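Local structure of zinc transport transcriptional regulator (Lactococcus lactis subsp. lactis, 5YHY) at residues N21-I25 / L36-H42; Q78-S83 / W95-A101; E41-M45 / H108-H112. The protein probably acts as a zinc-responsive transcriptional regulator of the MarR family, binding DNA through a winged helix-turn-helix and sensing zinc ions at its own metal site. The protein carries 1 engineered substitution. All coordinates share one frame; numbering follows the deposited sequence.

Contact 1: residues N21-I25 / L36-H42; sequences NKHEI and LTSTQEH. With ZN (zinc ion), chain B.
Half of the zinc site is built here: Glu24, from the loop after helix 4-19, and His42, from helix 38-49, send side chains that approach each other from opposite directions to meet at the ion. Glu24 OE1 binds the zinc ion at 1.9 Å and His42 NE2 does so at 2.0 Å; His108 and His112 complete the site. Glu24 OE2 stays at a longer 2.7 Å from the zinc ion and also meets the edge of the imidazole, 3.2 Å from His42 CE1 and near the ring plane. Carboxylate and ring planes are turned 62° apart. Ser38 CB lies alongside the glutamate, 4.0 Å from Glu24 CD. In this MarR-family fold the helix that carries His42 starts with a capping box, in which Gln40 N donates to Thr37 OG1 and Thr37 N to Gln40 OE1, the latter from above the carbonyl plane. With CG anti to its own carbonyl carbon (chi1 -61°), His42 lays its ring against Ser38 O, which stands over one face toward the rim. A water joins the two segments, donating to His23 O and hydrogen-bonding Ser38 OG at 3.1 Å. Beside the capped turn, His23 CD2 approaches Leu36 O to 3.3 Å, the oxygen lying oblique to the His23 ring.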
ATOM      1  N   ASN A  21      -4.984  -6.648   1.551  1.00 40.26           N
ATOM      2  CA  ASN A  21      -5.513  -7.936   1.097  1.00 41.17           C
ATOM      3  C   ASN A  21      -5.415  -8.178  -0.413  1.00 42.76           C
ATOM      4  O   ASN A  21      -6.192  -8.959  -0.973  1.00 40.49           O
ATOM      5  CB  ASN A  21      -6.958  -8.127   1.569  1.00 42.41           C
ATOM      6  CG  ASN A  21      -7.092  -8.070   3.081  1.00 47.91           C
ATOM      7  OD1 ASN A  21      -6.210  -8.524   3.813  1.00 51.33           O
ATOM      8  ND2 ASN A  21      -8.198  -7.507   3.555  1.00 52.95           N
ATOM      9  N   LYS A  22      -4.459  -7.520  -1.068  1.00 38.08           N
ATOM     10  CA  LYS A  22      -4.265  -7.680  -2.507  1.00 35.76           C
ATOM     11  C   LYS A  22      -2.836  -8.083  -2.842  1.00 34.12           C
ATOM     12  O   LYS A  22      -1.904  -7.729  -2.123  1.00 35.91           O
ATOM     13  CB  LYS A  22      -4.631  -6.390  -3.245  1.00 33.55           C
ATOM     14  CG  LYS A  22      -6.111  -6.069  -3.211  1.00 35.28           C
ATOM     15  CD  LYS A  22      -6.397  -4.763  -3.923  1.00 34.94           C
ATOM     16  CE  LYS A  22      -7.839  -4.331  -3.704  1.00 40.77           C
ATOM     17  NZ  LYS A  22      -8.132  -3.059  -4.401  1.00 36.37           N
ATOM     18  N   HIS A  23      -2.669  -8.828  -3.932  1.00 32.58           N
ATOM     19  CA  HIS A  23      -1.344  -9.242  -4.388  1.00 33.35           C
ATOM     20  C   HIS A  23      -0.727  -8.177  -5.272  1.00 30.99           C
ATOM     21  O   HIS A  23       0.488  -8.104  -5.401  1.00 30.39           O
ATOM     22  CB  HIS A  23      -1.423 -10.536  -5.207  1.00 36.32           C
ATOM     23  CG  HIS A  23      -1.594 -11.771  -4.384  1.00 39.84           C
ATOM     24  ND1 HIS A  23      -0.856 -12.017  -3.245  1.00 45.22           N
ATOM     25  CD2 HIS A  23      -2.407 -12.844  -4.545  1.00 40.14           C
ATOM     26  CE1 HIS A  23      -1.215 -13.182  -2.734  1.00 46.28           C
ATOM     27  NE2 HIS A  23      -2.155 -13.703  -3.504  1.00 44.44           N
ATOM     28  N   GLU A  24      -1.581  -7.372  -5.900  1.00 27.53           N
ATOM     29  CA  GLU A  24      -1.148  -6.399  -6.890  1.00 25.95           C
ATOM     30  C   GLU A  24      -2.082  -5.204  -6.863  1.00 24.59           C
ATOM     31  O   GLU A  24      -3.273  -5.350  -6.600  1.00 24.93           O
ATOM     32  CB  GLU A  24      -1.207  -7.009  -8.294  1.00 31.13           C
ATOM     33  CG  GLU A  24       0.069  -7.659  -8.765  1.00 33.72           C
ATOM     34  CD  GLU A  24       0.005  -8.009 -10.239  1.00 29.97           C
ATOM     35  OE1 GLU A  24      -0.933  -8.727 -10.639  1.00 28.21           O
ATOM     36  OE2 GLU A  24       0.894  -7.568 -10.998  1.00 33.70           O
ATOM     37  N   ILE A  25      -1.544  -4.022  -7.150  1.00 24.36           N
ATOM     38  CA  ILE A  25      -2.384  -2.843  -7.313  1.00 22.08           C
ATOM     39  C   ILE A  25      -2.944  -2.823  -8.737  1.00 20.99           C
ATOM     40  O   ILE A  25      -2.228  -2.546  -9.696  1.00 21.96           O
ATOM     41  CB  ILE A  25      -1.601  -1.546  -7.037  1.00 23.47           C
ATOM     42  CG1 ILE A  25      -1.087  -1.523  -5.592  1.00 28.60           C
ATOM     43  CG2 ILE A  25      -2.480  -0.321  -7.308  1.00 25.36           C
ATOM     44  CD1 ILE A  25      -2.180  -1.469  -4.567  1.00 33.32           C
ATOM     45  N   LEU A  36      -5.282 -16.846  -7.216  1.00 39.87           N
ATOM     46  CA  LEU A  36      -3.934 -17.109  -7.715  1.00 30.38           C
ATOM     47  C   LEU A  36      -2.935 -16.069  -7.235  1.00 30.20           C
ATOM     48  O   LEU A  36      -3.294 -14.921  -6.980  1.00 28.81           O
ATOM     49  CB  LEU A  36      -3.937 -17.107  -9.242  1.00 26.05           C
ATOM     50  CG  LEU A  36      -4.817 -18.152  -9.927  1.00 31.47           C
ATOM     51  CD1 LEU A  36      -4.761 -17.985 -11.440  1.00 29.39           C
ATOM     52  CD2 LEU A  36      -4.379 -19.545  -9.518  1.00 31.57           C
ATOM     53  N   THR A  37      -1.671 -16.466  -7.126  1.00 26.15           N
ATOM     54  CA  THR A  37      -0.614 -15.511  -6.835  1.00 25.42           C
ATOM     55  C   THR A  37      -0.350 -14.719  -8.100  1.00 24.32           C
ATOM     56  O   THR A  37      -0.775 -15.118  -9.181  1.00 23.44           O
ATOM     57  CB  THR A  37       0.689 -16.210  -6.438  1.00 27.41           C
ATOM     58  OG1 THR A  37       1.186 -16.951  -7.562  1.00 23.55           O
ATOM     59  CG2 THR A  37       0.454 -17.157  -5.274  1.00 28.97           C
ATOM     60  N   SER A  38       0.348 -13.598  -7.967  1.00 24.32           N
ATOM     61  CA  SER A  38       0.661 -12.787  -9.131  1.00 24.15           C
ATOM     62  C   SER A  38       1.541 -13.553 -10.116  1.00 21.77           C
ATOM     63  O   SER A  38       1.326 -13.477 -11.324  1.00 22.66           O
ATOM     64  CB  SER A  38       1.299 -11.455  -8.717  1.00 30.84           C
ATOM     65  OG  SER A  38       2.514 -11.662  -8.037  1.00 34.75           O
ATOM     66  N   THR A  39       2.516 -14.309  -9.610  1.00 23.22           N
ATOM     67  CA  THR A  39       3.369 -15.084 -10.502  1.00 21.04           C
ATOM     68  C   THR A  39       2.521 -16.078 -11.305  1.00 18.84           C
ATOM     69  O   THR A  39       2.701 -16.231 -12.510  1.00 19.62           O
ATOM     70  CB  THR A  39       4.482 -15.831  -9.740  1.00 24.08           C
ATOM     71  OG1 THR A  39       5.382 -14.874  -9.169  1.00 25.89           O
ATOM     72  CG2 THR A  39       5.259 -16.738 -10.675  1.00 23.23           C
ATOM     73  N   GLN A  40       1.590 -16.742 -10.631  1.00 21.13           N
ATOM     74  CA  GLN A  40       0.718 -17.680 -11.320  1.00 20.22           C
ATOM     75  C   GLN A  40      -0.099 -16.985 -12.411  1.00 19.99           C
ATOM     76  O   GLN A  40      -0.197 -17.489 -13.530  1.00 18.87           O
ATOM     77  CB  GLN A  40      -0.186 -18.399 -10.310  1.00 21.79           C
ATOM     78  CG  GLN A  40       0.622 -19.322  -9.407  1.00 21.90           C
ATOM     79  CD  GLN A  40      -0.062 -19.648  -8.095  1.00 27.17           C
ATOM     80  OE1 GLN A  40      -1.257 -19.414  -7.923  1.00 26.59           O
ATOM     81  NE2 GLN A  40       0.707 -20.197  -7.157  1.00 27.07           N
ATOM     82  N   GLU A  41      -0.657 -15.816 -12.087  1.00 20.36           N
ATOM     83  CA  GLU A  41      -1.449 -15.067 -13.056  1.00 20.79           C
ATOM     84  C   GLU A  41      -0.584 -14.674 -14.244  1.00 19.78           C
ATOM     85  O   GLU A  41      -1.030 -14.695 -15.389  1.00 19.79           O
ATOM     86  CB  GLU A  41      -2.032 -13.794 -12.424  1.00 23.24           C
ATOM     87  CG  GLU A  41      -3.001 -14.026 -11.276  1.00 25.27           C
ATOM     88  CD  GLU A  41      -4.447 -14.105 -11.724  1.00 28.26           C
ATOM     89  OE1 GLU A  41      -4.702 -14.329 -12.923  1.00 28.27           O
ATOM     90  OE2 GLU A  41      -5.338 -13.944 -10.861  1.00 31.06           O
ATOM     91  N   HIS A  42       0.663 -14.307 -13.969  1.00 18.32           N
ATOM     92  CA  HIS A  42       1.535 -13.838 -15.034  1.00 17.04           C
ATOM     93  C   HIS A  42       2.029 -14.957 -15.937  1.00 18.48           C
ATOM     94  O   HIS A  42       2.230 -14.741 -17.124  1.00 18.86           O
ATOM     95  CB  HIS A  42       2.671 -13.000 -14.463  1.00 17.82           C
ATOM     96  CG  HIS A  42       2.180 -11.790 -13.744  1.00 21.93           C
ATOM     97  ND1 HIS A  42       2.990 -11.024 -12.935  1.00 22.49           N
ATOM     98  CD2 HIS A  42       0.950 -11.224 -13.691  1.00 22.54           C
ATOM     99  CE1 HIS A  42       2.286 -10.031 -12.422  1.00 25.46           C
ATOM    100  NE2 HIS A  42       1.042 -10.134 -12.862  1.00 21.25           N
TER
HETATM  101 ZN    ZN B 201      -0.680  -9.100 -12.525  1.00 22.57          ZN
HETATM  102  O   HOH W   1       2.853  -8.688  -7.296  1.00 44.04           O

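Contact 2: residues Q78-S83 / W95-A101; sequences QELIKS and WSLTEKA
Strands 81-83 and 95-97 run antiparallel, their axes 4.6 Å apart at closest approach, with Lys82 and Ser96 as a hydrogen-bonded pair between the non-hydrogen-bonded pairs Ile81-Leu97 and Ser83-Trp95. Lys82 N donates to Ser96 O at 2.9 Å, and Ser96 N returns a bond to Lys82 O. Past the strand end, Thr98 N bonds Leu80 O almost straight (176° at the hydrogen), though from well above the carbonyl plane. Lys82 and Ser96 also pair through their side chains: the lysine, extended as far as CE, bends at its last torsion (chi4 62°) and brings NZ to 2.8 Å from Ser96 OG. A water bridges the same hydroxyl to Lys82 O. On the opposite face of the hairpin, Ser83 CB sits over one face of the Trp95 six-membered ring, a CH-pi contact 3.8 Å from the centroid, while Ile81 CD1 comes obliquely to 3.5 Å from Trp95 CE3. Where helix 65-77 ends in a Schellman motif with Glu79 at positive phi, two side chains of 95-101 bind carbonyls of the turn just past the helix. Thr98 OG1 donates to Glu79 O at 2.8 Å, and the fully extended Lys100 carries NZ to 2.9 Å from Gln78 O. Leu80 CD2 packs against Ala101 CB at 3.8 Å and against the stem of Lys100. This is the base of the wing hairpin in the winged helix-turn-helix. Ile81 and Leu97 diverge, yet both pack on Leu44 and Leu47 of helix 38-49; Trp95, whose NE1 bonds Asn54 OD1, lies with Ile81 against helix 65-77, and the chain leaves Ala101 directly into helix 102-123.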
ATOM      1  N   GLN A  78      -4.401 -27.138 -10.405  1.00 27.44           N
ATOM      2  CA  GLN A  78      -5.692 -26.498 -10.643  1.00 28.10           C
ATOM      3  C   GLN A  78      -6.186 -26.697 -12.078  1.00 26.08           C
ATOM      4  O   GLN A  78      -7.201 -26.125 -12.479  1.00 28.60           O
ATOM      5  CB  GLN A  78      -5.604 -25.001 -10.315  1.00 27.06           C
ATOM      6  CG  GLN A  78      -5.265 -24.711  -8.860  1.00 32.00           C
ATOM      7  CD  GLN A  78      -6.344 -25.192  -7.907  1.00 41.48           C
ATOM      8  OE1 GLN A  78      -7.530 -24.928  -8.114  1.00 47.25           O
ATOM      9  NE2 GLN A  78      -5.941 -25.910  -6.864  1.00 44.76           N
ATOM     10  N   GLU A  79      -5.455 -27.496 -12.847  1.00 25.41           N
ATOM     11  CA  GLU A  79      -5.825 -27.820 -14.222  1.00 23.71           C
ATOM     12  C   GLU A  79      -5.975 -26.585 -15.107  1.00 26.77           C
ATOM     13  O   GLU A  79      -6.838 -26.524 -15.987  1.00 26.14           O
ATOM     14  CB  GLU A  79      -7.080 -28.705 -14.244  1.00 28.18           C
ATOM     15  CG  GLU A  79      -6.847 -30.029 -13.535  1.00 29.86           C
ATOM     16  CD  GLU A  79      -8.083 -30.897 -13.456  1.00 39.93           C
ATOM     17  OE1 GLU A  79      -9.201 -30.351 -13.500  1.00 40.46           O
ATOM     18  OE2 GLU A  79      -7.928 -32.130 -13.348  1.00 43.97           O
ATOM     19  N   LEU A  80      -5.100 -25.613 -14.861  1.00 23.93           N
ATOM     20  CA  LEU A  80      -5.079 -24.355 -15.592  1.00 24.10           C
ATOM     21  C   LEU A  80      -4.041 -24.370 -16.713  1.00 22.88           C
ATOM     22  O   LEU A  80      -4.112 -23.569 -17.650  1.00 22.47           O
ATOM     23  CB  LEU A  80      -4.811 -23.192 -14.631  1.00 23.67           C
ATOM     24  CG  LEU A  80      -5.987 -22.833 -13.719  1.00 23.86           C
ATOM     25  CD1 LEU A  80      -5.553 -21.933 -12.574  1.00 24.08           C
ATOM     26  CD2 LEU A  80      -7.086 -22.181 -14.551  1.00 26.92           C
ATOM     27  N   ILE A  81      -3.077 -25.284 -16.615  1.00 20.83           N
ATOM     28  CA  ILE A  81      -2.080 -25.446 -17.671  1.00 19.15           C
ATOM     29  C   ILE A  81      -1.861 -26.927 -17.894  1.00 20.59           C
ATOM     30  O   ILE A  81      -2.240 -27.746 -17.051  1.00 21.40           O
ATOM     31  CB  ILE A  81      -0.723 -24.804 -17.313  1.00 19.82           C
ATOM     32  CG1 ILE A  81      -0.133 -25.462 -16.060  1.00 20.10           C
ATOM     33  CG2 ILE A  81      -0.881 -23.289 -17.123  1.00 21.58           C
ATOM     34  CD1 ILE A  81       1.201 -24.870 -15.615  1.00 20.05           C
ATOM     35  N   LYS A  82      -1.239 -27.253 -19.020  1.00 20.37           N
ATOM     36  CA  LYS A  82      -0.939 -28.637 -19.376  1.00 20.20           C
ATOM     37  C   LYS A  82       0.409 -28.712 -20.086  1.00 22.19           C
ATOM     38  O   LYS A  82       0.768 -27.832 -20.881  1.00 22.38           O
ATOM     39  CB  LYS A  82      -2.054 -29.217 -20.257  1.00 22.00           C
ATOM     40  CG  LYS A  82      -2.327 -28.417 -21.534  1.00 26.57           C
ATOM     41  CD  LYS A  82      -3.537 -28.983 -22.282  1.00 30.67           C
ATOM     42  CE  LYS A  82      -3.919 -28.105 -23.468  1.00 33.25           C
ATOM     43  NZ  LYS A  82      -2.840 -28.010 -24.486  1.00 43.42           N
ATOM     44  N   SER A  83       1.159 -29.772 -19.806  1.00 19.51           N
ATOM     45  CA  SER A  83       2.453 -29.955 -20.427  1.00 17.76           C
ATOM     46  C   SER A  83       2.371 -30.785 -21.703  1.00 23.27           C
ATOM     47  O   SER A  83       1.460 -31.600 -21.886  1.00 21.39           O
ATOM     48  CB  SER A  83       3.415 -30.626 -19.447  1.00 21.73           C
ATOM     49  OG  SER A  83       2.938 -31.928 -19.099  1.00 20.62           O
ATOM     50  N   TRP A  95       4.625 -25.718 -21.933  1.00 21.14           N
ATOM     51  CA  TRP A  95       3.390 -25.484 -21.197  1.00 19.75           C
ATOM     52  C   TRP A  95       2.417 -24.664 -22.004  1.00 22.99           C
ATOM     53  O   TRP A  95       2.811 -23.700 -22.671  1.00 22.94           O
ATOM     54  CB  TRP A  95       3.688 -24.765 -19.880  1.00 19.38           C
ATOM     55  CG  TRP A  95       4.531 -25.597 -18.979  1.00 19.38           C
ATOM     56  CD1 TRP A  95       5.885 -25.560 -18.862  1.00 20.60           C
ATOM     57  CD2 TRP A  95       4.079 -26.628 -18.092  1.00 19.99           C
ATOM     58  NE1 TRP A  95       6.307 -26.489 -17.939  1.00 20.73           N
ATOM     59  CE2 TRP A  95       5.215 -27.155 -17.449  1.00 20.48           C
ATOM     60  CE3 TRP A  95       2.819 -27.144 -17.769  1.00 19.68           C
ATOM     61  CZ2 TRP A  95       5.133 -28.184 -16.510  1.00 22.39           C
ATOM     62  CZ3 TRP A  95       2.740 -28.153 -16.834  1.00 20.51           C
ATOM     63  CH2 TRP A  95       3.887 -28.664 -16.214  1.00 19.82           C
ATOM     64  N   SER A  96       1.146 -25.048 -21.937  1.00 21.43           N
ATOM     65  CA  SER A  96       0.080 -24.285 -22.574  1.00 21.18           C
ATOM     66  C   SER A  96      -1.129 -24.140 -21.656  1.00 23.52           C
ATOM     67  O   SER A  96      -1.279 -24.880 -20.681  1.00 21.60           O
ATOM     68  CB  SER A  96      -0.324 -24.940 -23.895  1.00 28.78           C
ATOM     69  OG  SER A  96      -0.749 -26.266 -23.672  1.00 32.87           O
ATOM     70  N   LEU A  97      -1.991 -23.176 -21.968  1.00 22.80           N
ATOM     71  CA  LEU A  97      -3.222 -22.991 -21.218  1.00 22.17           C
ATOM     72  C   LEU A  97      -4.198 -24.123 -21.503  1.00 23.64           C
ATOM     73  O   LEU A  97      -4.226 -24.661 -22.608  1.00 27.47           O
ATOM     74  CB  LEU A  97      -3.905 -21.687 -21.626  1.00 25.41           C
ATOM     75  CG  LEU A  97      -3.143 -20.392 -21.370  1.00 22.84           C
ATOM     76  CD1 LEU A  97      -4.069 -19.229 -21.685  1.00 27.07           C
ATOM     77  CD2 LEU A  97      -2.693 -20.346 -19.922  1.00 23.18           C
ATOM     78  N   THR A  98      -4.990 -24.466 -20.500  1.00 24.06           N
ATOM     79  CA  THR A  98      -6.195 -25.263 -20.720  1.00 23.35           C
ATOM     80  C   THR A  98      -7.328 -24.295 -21.052  1.00 29.86           C
ATOM     81  O   THR A  98      -7.211 -23.090 -20.823  1.00 26.70           O
ATOM     82  CB  THR A  98      -6.575 -26.081 -19.480  1.00 23.86           C
ATOM     83  OG1 THR A  98      -6.917 -25.204 -18.399  1.00 24.68           O
ATOM     84  CG2 THR A  98      -5.424 -27.006 -19.064  1.00 24.70           C
ATOM     85  N   GLU A  99      -8.430 -24.807 -21.593  1.00 28.44           N
ATOM     86  CA  GLU A  99      -9.563 -23.929 -21.893  1.00 30.41           C
ATOM     87  C   GLU A  99     -10.052 -23.196 -20.644  1.00 26.62           C
ATOM     88  O   GLU A  99     -10.469 -22.038 -20.718  1.00 30.60           O
ATOM     89  CB  GLU A  99     -10.710 -24.713 -22.543  1.00 35.09           C
ATOM     90  CG  GLU A  99     -10.810 -24.526 -24.054  1.00 44.13           C
ATOM     91  CD  GLU A  99     -10.908 -23.060 -24.474  1.00 47.57           C
ATOM     92  OE1 GLU A  99     -11.551 -22.258 -23.758  1.00 47.00           O
ATOM     93  OE2 GLU A  99     -10.329 -22.707 -25.524  1.00 47.41           O
ATOM     94  N   LYS A 100      -9.993 -23.865 -19.497  1.00 26.37           N
ATOM     95  CA  LYS A 100     -10.382 -23.269 -18.224  1.00 29.88           C
ATOM     96  C   LYS A 100      -9.634 -21.949 -17.978  1.00 30.82           C
ATOM     97  O   LYS A 100     -10.184 -21.000 -17.415  1.00 28.11           O
ATOM     98  CB  LYS A 100     -10.093 -24.258 -17.091  1.00 32.05           C
ATOM     99  CG  LYS A 100     -10.401 -23.771 -15.681  1.00 33.75           C
ATOM    100  CD  LYS A 100     -10.067 -24.861 -14.662  1.00 31.67           C
ATOM    101  CE  LYS A 100     -10.165 -24.364 -13.231  1.00 38.12           C
ATOM    102  NZ  LYS A 100      -9.986 -25.472 -12.235  1.00 35.99           N
ATOM    103  N   ALA A 101      -8.380 -21.897 -18.421  1.00 27.72           N
ATOM    104  CA  ALA A 101      -7.503 -20.771 -18.109  1.00 25.27           C
ATOM    105  C   ALA A 101      -7.647 -19.586 -19.053  1.00 27.55           C
ATOM    106  O   ALA A 101      -7.242 -18.470 -18.720  1.00 24.93           O
ATOM    107  CB  ALA A 101      -6.047 -21.228 -18.088  1.00 24.63           C
TER
HETATM  108  O   HOH W   2       1.473 -27.969 -23.616  1.00 28.71           O

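Contact 3: residues E41-M45 / H108-H112; sequences EHILM and HATHH. With ZN (zinc ion), chain B.
Three imidazole nitrogens grip the zinc ion here, His42 NE2 from helix 38-49 and His108 NE2 and His112 NE2 from helix 102-123, each 2.0 Å from the metal. Glu24 supplies the fourth ligand from the loop after helix 4-19. The two histidines of helix 102-123 stand one turn apart and so reach the same ion. His108 CG lies anti to the backbone N (chi1 -160°), a turn that carries its ring toward helix 38-49, rim to rim with that of His42, their planes 48° apart. His112 meets the His42 ring obliquely. Glu41 covers a face of the His108 ring: its CB stands over the centre, 3.6 Å from the centroid, and its carboxylate is stacked within 17° of the ring plane, Glu41 CD being 3.6 Å from His108 ND1. An alanine in place of Glu41 would keep CB over the ring but remove the stacked carboxylate, which would probably leave part of that ring face uncovered around ND1. At the edge of the same ring, in its plane, Met45 SD lies 3.5 Å from His108 CD2, while Met45 CE packs on Ala109. With NE2 of His42, His108 and His112 all committed to the metal, the close nitrogens are held together by zinc rather than by hydrogen bonds, and the ion ties two steeply crossing helices whose axes remain 10.5 Å apart at this point.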
ATOM      1  N   GLU A  41      -0.657 -15.816 -12.087  1.00 20.36           N
ATOM      2  CA  GLU A  41      -1.449 -15.067 -13.056  1.00 20.79           C
ATOM      3  C   GLU A  41      -0.584 -14.674 -14.244  1.00 19.78           C
ATOM      4  O   GLU A  41      -1.030 -14.695 -15.389  1.00 19.79           O
ATOM      5  CB  GLU A  41      -2.032 -13.794 -12.424  1.00 23.24           C
ATOM      6  CG  GLU A  41      -3.001 -14.026 -11.276  1.00 25.27           C
ATOM      7  CD  GLU A  41      -4.447 -14.105 -11.724  1.00 28.26           C
ATOM      8  OE1 GLU A  41      -4.702 -14.329 -12.923  1.00 28.27           O
ATOM      9  OE2 GLU A  41      -5.338 -13.944 -10.861  1.00 31.06           O
ATOM     10  N   HIS A  42       0.663 -14.307 -13.969  1.00 18.32           N
ATOM     11  CA  HIS A  42       1.535 -13.838 -15.034  1.00 17.04           C
ATOM     12  C   HIS A  42       2.029 -14.957 -15.937  1.00 18.48           C
ATOM     13  O   HIS A  42       2.230 -14.741 -17.124  1.00 18.86           O
ATOM     14  CB  HIS A  42       2.671 -13.000 -14.463  1.00 17.82           C
ATOM     15  CG  HIS A  42       2.180 -11.790 -13.744  1.00 21.93           C
ATOM     16  ND1 HIS A  42       2.990 -11.024 -12.935  1.00 22.49           N
ATOM     17  CD2 HIS A  42       0.950 -11.224 -13.691  1.00 22.54           C
ATOM     18  CE1 HIS A  42       2.286 -10.031 -12.422  1.00 25.46           C
ATOM     19  NE2 HIS A  42       1.042 -10.134 -12.862  1.00 21.25           N
ATOM     20  N   ILE A  43       2.184 -16.156 -15.383  1.00 18.78           N
ATOM     21  CA  ILE A  43       2.475 -17.300 -16.229  1.00 20.40           C
ATOM     22  C   ILE A  43       1.322 -17.531 -17.200  1.00 18.33           C
ATOM     23  O   ILE A  43       1.538 -17.751 -18.390  1.00 18.94           O
ATOM     24  CB  ILE A  43       2.757 -18.557 -15.396  1.00 17.74           C
ATOM     25  CG1 ILE A  43       4.114 -18.394 -14.688  1.00 20.45           C
ATOM     26  CG2 ILE A  43       2.749 -19.813 -16.290  1.00 19.40           C
ATOM     27  CD1 ILE A  43       4.514 -19.583 -13.856  1.00 23.00           C
ATOM     28  N   LEU A  44       0.094 -17.437 -16.704  1.00 20.13           N
ATOM     29  CA  LEU A  44      -1.057 -17.647 -17.576  1.00 20.65           C
ATOM     30  C   LEU A  44      -1.103 -16.610 -18.696  1.00 18.86           C
ATOM     31  O   LEU A  44      -1.359 -16.953 -19.847  1.00 19.84           O
ATOM     32  CB  LEU A  44      -2.361 -17.652 -16.785  1.00 21.24           C
ATOM     33  CG  LEU A  44      -2.533 -18.768 -15.762  1.00 18.53           C
ATOM     34  CD1 LEU A  44      -3.912 -18.633 -15.151  1.00 20.69           C
ATOM     35  CD2 LEU A  44      -2.375 -20.145 -16.394  1.00 19.62           C
ATOM     36  N   MET A  45      -0.808 -15.350 -18.370  1.00 21.15           N
ATOM     37  CA  MET A  45      -0.737 -14.317 -19.401  1.00 20.96           C
ATOM     38  C   MET A  45       0.325 -14.613 -20.438  1.00 18.93           C
ATOM     39  O   MET A  45       0.124 -14.384 -21.625  1.00 22.57           O
ATOM     40  CB  MET A  45      -0.474 -12.933 -18.790  1.00 19.55           C
ATOM     41  CG  MET A  45      -1.690 -12.316 -18.146  1.00 20.82           C
ATOM     42  SD  MET A  45      -1.375 -10.671 -17.459  1.00 23.27           S
ATOM     43  CE  MET A  45      -0.772  -9.793 -18.889  1.00 25.17           C
ATOM     44  N   HIS A 108      -7.045 -11.154 -16.390  1.00 24.19           N
ATOM     45  CA  HIS A 108      -5.902 -10.517 -15.750  1.00 23.14           C
ATOM     46  C   HIS A 108      -5.199  -9.540 -16.683  1.00 22.65           C
ATOM     47  O   HIS A 108      -4.763  -8.470 -16.249  1.00 22.43           O
ATOM     48  CB  HIS A 108      -4.903 -11.542 -15.218  1.00 24.23           C
ATOM     49  CG  HIS A 108      -3.997 -10.986 -14.167  1.00 22.59           C
ATOM     50  ND1 HIS A 108      -4.424 -10.731 -12.884  1.00 21.28           N
ATOM     51  CD2 HIS A 108      -2.697 -10.606 -14.217  1.00 21.89           C
ATOM     52  CE1 HIS A 108      -3.419 -10.242 -12.176  1.00 23.98           C
ATOM     53  NE2 HIS A 108      -2.369 -10.138 -12.969  1.00 22.05           N
ATOM     54  N   ALA A 109      -5.073  -9.909 -17.954  1.00 21.73           N
ATOM     55  CA  ALA A 109      -4.469  -9.028 -18.933  1.00 23.05           C
ATOM     56  C   ALA A 109      -5.280  -7.738 -19.005  1.00 25.56           C
ATOM     57  O   ALA A 109      -4.723  -6.643 -19.052  1.00 25.31           O
ATOM     58  CB  ALA A 109      -4.404  -9.698 -20.292  1.00 27.42           C
ATOM     59  N   THR A 110      -6.599  -7.874 -18.997  1.00 23.68           N
ATOM     60  CA  THR A 110      -7.455  -6.694 -19.048  1.00 26.65           C
ATOM     61  C   THR A 110      -7.220  -5.772 -17.849  1.00 24.14           C
ATOM     62  O   THR A 110      -7.172  -4.541 -18.002  1.00 24.11           O
ATOM     63  CB  THR A 110      -8.935  -7.077 -19.138  1.00 26.16           C
ATOM     64  OG1 THR A 110      -9.156  -7.789 -20.360  1.00 28.24           O
ATOM     65  CG2 THR A 110      -9.803  -5.838 -19.134  1.00 27.66           C
ATOM     66  N   HIS A 111      -7.076  -6.354 -16.663  1.00 21.92           N
ATOM     67  CA  HIS A 111      -6.829  -5.551 -15.470  1.00 23.14           C
ATOM     68  C   HIS A 111      -5.538  -4.747 -15.596  1.00 22.46           C
ATOM     69  O   HIS A 111      -5.506  -3.560 -15.271  1.00 21.41           O
ATOM     70  CB  HIS A 111      -6.772  -6.415 -14.213  1.00 23.55           C
ATOM     71  CG  HIS A 111      -8.070  -7.077 -13.879  1.00 26.26           C
ATOM     72  ND1 HIS A 111      -9.290  -6.490 -14.133  1.00 27.13           N
ATOM     73  CD2 HIS A 111      -8.339  -8.276 -13.310  1.00 30.74           C
ATOM     74  CE1 HIS A 111     -10.256  -7.304 -13.744  1.00 33.47           C
ATOM     75  NE2 HIS A 111      -9.705  -8.393 -13.238  1.00 33.64           N
ATOM     76  N   HIS A 112      -4.467  -5.393 -16.046  1.00 23.22           N
ATOM     77  CA  HIS A 112      -3.220  -4.667 -16.281  1.00 21.81           C
ATOM     78  C   HIS A 112      -3.365  -3.570 -17.321  1.00 21.45           C
ATOM     79  O   HIS A 112      -2.846  -2.467 -17.149  1.00 21.44           O
ATOM     80  CB  HIS A 112      -2.097  -5.623 -16.673  1.00 22.99           C
ATOM     81  CG  HIS A 112      -1.441  -6.262 -15.497  1.00 25.54           C
ATOM     82  ND1 HIS A 112      -0.510  -5.606 -14.719  1.00 25.15           N
ATOM     83  CD2 HIS A 112      -1.608  -7.480 -14.938  1.00 20.65           C
ATOM     84  CE1 HIS A 112      -0.119  -6.401 -13.742  1.00 27.28           C
ATOM     85  NE2 HIS A 112      -0.771  -7.544 -13.850  1.00 25.09           N
TER
HETATM   86 ZN    ZN B 201      -0.680  -9.100 -12.525  1.00 22.57          ZN

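From the N terminus, the chain leaves helix 4-19, and contact 1 closes the short loop that returns at the start of helix 38-49. Contact 3 opens on that same helix, sharing Glu41 and His42 with contact 1, and closes only on helix 102-123, so its long loop takes in helices 54-61 and 65-77 and the wing. Contact 2 lies wholly within that span, closing the hairpin 81-85/93-97 just before helix 102-123 begins. Contacts 1 and 3 together complete one zinc site, linking the 21-25 loop to both helices. Leu44 packs on Leu97 and Ile81, joining contact 3 to the wing, while Leu36 meets Leu80 between contacts 1 and 2.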